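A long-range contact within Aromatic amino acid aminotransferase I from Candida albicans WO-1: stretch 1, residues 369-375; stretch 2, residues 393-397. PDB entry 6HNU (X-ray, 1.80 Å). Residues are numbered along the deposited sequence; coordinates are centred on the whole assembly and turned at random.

Stretch 1 369-375: VAIDALD
Stretch 2, residues 393-397: FFTVT

Residues 369-375 form part of a longer helix that lies almost parallel to the strand 393-397: the two N-to-C directions differ by 11°, and the axes approach to 9.9 Å. In register, Ala370 CA sits 7.8 Å from Phe394 CA, and Leu374 CA lies 7.9 Å from Val396 CA. Four helix residues match two strand residues; the helical repeat turns Ala370 and Leu374 toward the strand, and strand alternation turns Phe394 and Val396 toward the helix and Thr395 away.

Helical phi/psi values near -60/-45 accompany i-to-i+4 hydrogen bonds, such as Leu374 N to Ala370 O at 2.9 Å; the strand is extended, Phe394 at -123/154 and Val396 at -114/123. No hydrogen bond joins the stretches.

Cohesion across the 195 Å² buried here is apolar. With its branched end, Leu374 (m, t) packs both methyls against Phe394 and Val396, nearest at CD1 to Phe394 CD1, 3.8 Å, and CD2 to Val396 CG2, 3.4 Å. Val396 (t) is compact and beta-branched, as is common in strands. Phe394 (p, chi2 89°) offers a broad apolar ring that Leu374 and Ala370 meet obliquely. The short Ala370 methyl only just reaches it, CB lying 4.3 Å from Phe394 CD2. Ile371 (m, m) starts sideways, yet its long chain brings CD1 within 4.1 Å of Phe394 CB.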

# COMPACT_ATOMS: atom_id res chain seq x y z
N VAL B 369 9.01 9.68 34.18
CA VAL B 369 9.81 10.93 34.12
C VAL B 369 8.90 12.08 33.67
O VAL B 369 8.94 13.19 34.28
CB VAL B 369 11.04 10.74 33.23
CG1 VAL B 369 11.68 12.06 32.79
CG2 VAL B 369 12.06 9.85 33.94
N ALA B 370 8.08 11.83 32.64
CA ALA B 370 7.09 12.80 32.13
C ALA B 370 6.14 13.23 33.25
O ALA B 370 6.02 14.44 33.45
CB ALA B 370 6.33 12.21 30.97
N ILE B 371 5.49 12.29 33.91
CA ILE B 371 4.40 12.56 34.88
C ILE B 371 4.98 13.14 36.17
O ILE B 371 4.32 14.04 36.77
CB ILE B 371 3.58 11.30 35.12
CG1 ILE B 371 2.95 10.81 33.82
CG2 ILE B 371 2.54 11.54 36.21
CD1 ILE B 371 2.11 11.85 33.07
N ASP B 372 6.14 12.66 36.62
CA ASP B 372 6.88 13.32 37.73
C ASP B 372 7.12 14.80 37.38
O ASP B 372 6.97 15.66 38.26
CB ASP B 372 8.22 12.63 37.98
CG ASP B 372 8.13 11.29 38.67
OD1 ASP B 372 7.03 10.91 39.10
OD2 ASP B 372 9.18 10.62 38.77
N ALA B 373 7.50 15.11 36.14
CA ALA B 373 7.75 16.50 35.72
C ALA B 373 6.42 17.27 35.69
O ALA B 373 6.38 18.40 36.24
CB ALA B 373 8.55 16.53 34.45
N LEU B 374 5.32 16.69 35.18
CA LEU B 374 3.99 17.37 35.22
C LEU B 374 3.65 17.72 36.68
O LEU B 374 3.20 18.85 36.95
CB LEU B 374 2.89 16.47 34.64
CG LEU B 374 2.87 16.26 33.13
CD1 LEU B 374 1.59 15.54 32.74
CD2 LEU B 374 3.02 17.57 32.35
N ASP B 375 3.82 16.76 37.58
CA ASP B 375 3.41 16.90 39.01
C ASP B 375 4.18 18.08 39.63
O ASP B 375 3.58 18.88 40.40
CB ASP B 375 3.67 15.61 39.77
CG ASP B 375 3.28 15.66 41.22
OD1 ASP B 375 2.15 16.12 41.52
OD2 ASP B 375 4.11 15.23 42.04
N PHE B 393 1.69 8.92 24.73
CA PHE B 393 1.13 10.28 24.94
C PHE B 393 0.74 10.50 26.39
O PHE B 393 0.26 9.60 27.10
CB PHE B 393 -0.10 10.49 24.07
CG PHE B 393 0.21 10.34 22.60
CD1 PHE B 393 1.09 11.20 21.97
CD2 PHE B 393 -0.44 9.37 21.84
CE1 PHE B 393 1.33 11.10 20.60
CE2 PHE B 393 -0.19 9.27 20.48
CZ PHE B 393 0.72 10.10 19.88
N PHE B 394 0.93 11.75 26.82
CA PHE B 394 0.42 12.28 28.10
C PHE B 394 -0.44 13.50 27.78
O PHE B 394 -0.28 14.08 26.73
CB PHE B 394 1.58 12.62 29.04
CG PHE B 394 2.49 13.75 28.62
CD1 PHE B 394 2.20 15.05 28.98
CD2 PHE B 394 3.61 13.51 27.86
CE1 PHE B 394 3.04 16.08 28.58
CE2 PHE B 394 4.45 14.54 27.46
CZ PHE B 394 4.15 15.83 27.83
N THR B 395 -1.39 13.81 28.64
CA THR B 395 -2.18 15.06 28.50
C THR B 395 -2.14 15.88 29.79
O THR B 395 -2.05 15.30 30.89
CB THR B 395 -3.60 14.78 28.03
OG1 THR B 395 -4.23 13.90 28.97
CG2 THR B 395 -3.58 14.22 26.63
N VAL B 396 -2.17 17.21 29.60
CA VAL B 396 -2.43 18.17 30.70
C VAL B 396 -3.77 18.84 30.41
O VAL B 396 -3.88 19.40 29.33
CB VAL B 396 -1.31 19.19 30.79
CG1 VAL B 396 -1.58 20.16 31.93
CG2 VAL B 396 0.03 18.52 30.94
N THR B 397 -4.71 18.76 31.34
CA THR B 397 -6.05 19.42 31.26
C THR B 397 -5.95 20.75 32.02
O THR B 397 -5.23 20.81 33.08
CB THR B 397 -7.12 18.44 31.74
OG1 THR B 397 -7.20 17.38 30.79
CG2 THR B 397 -8.50 19.04 31.91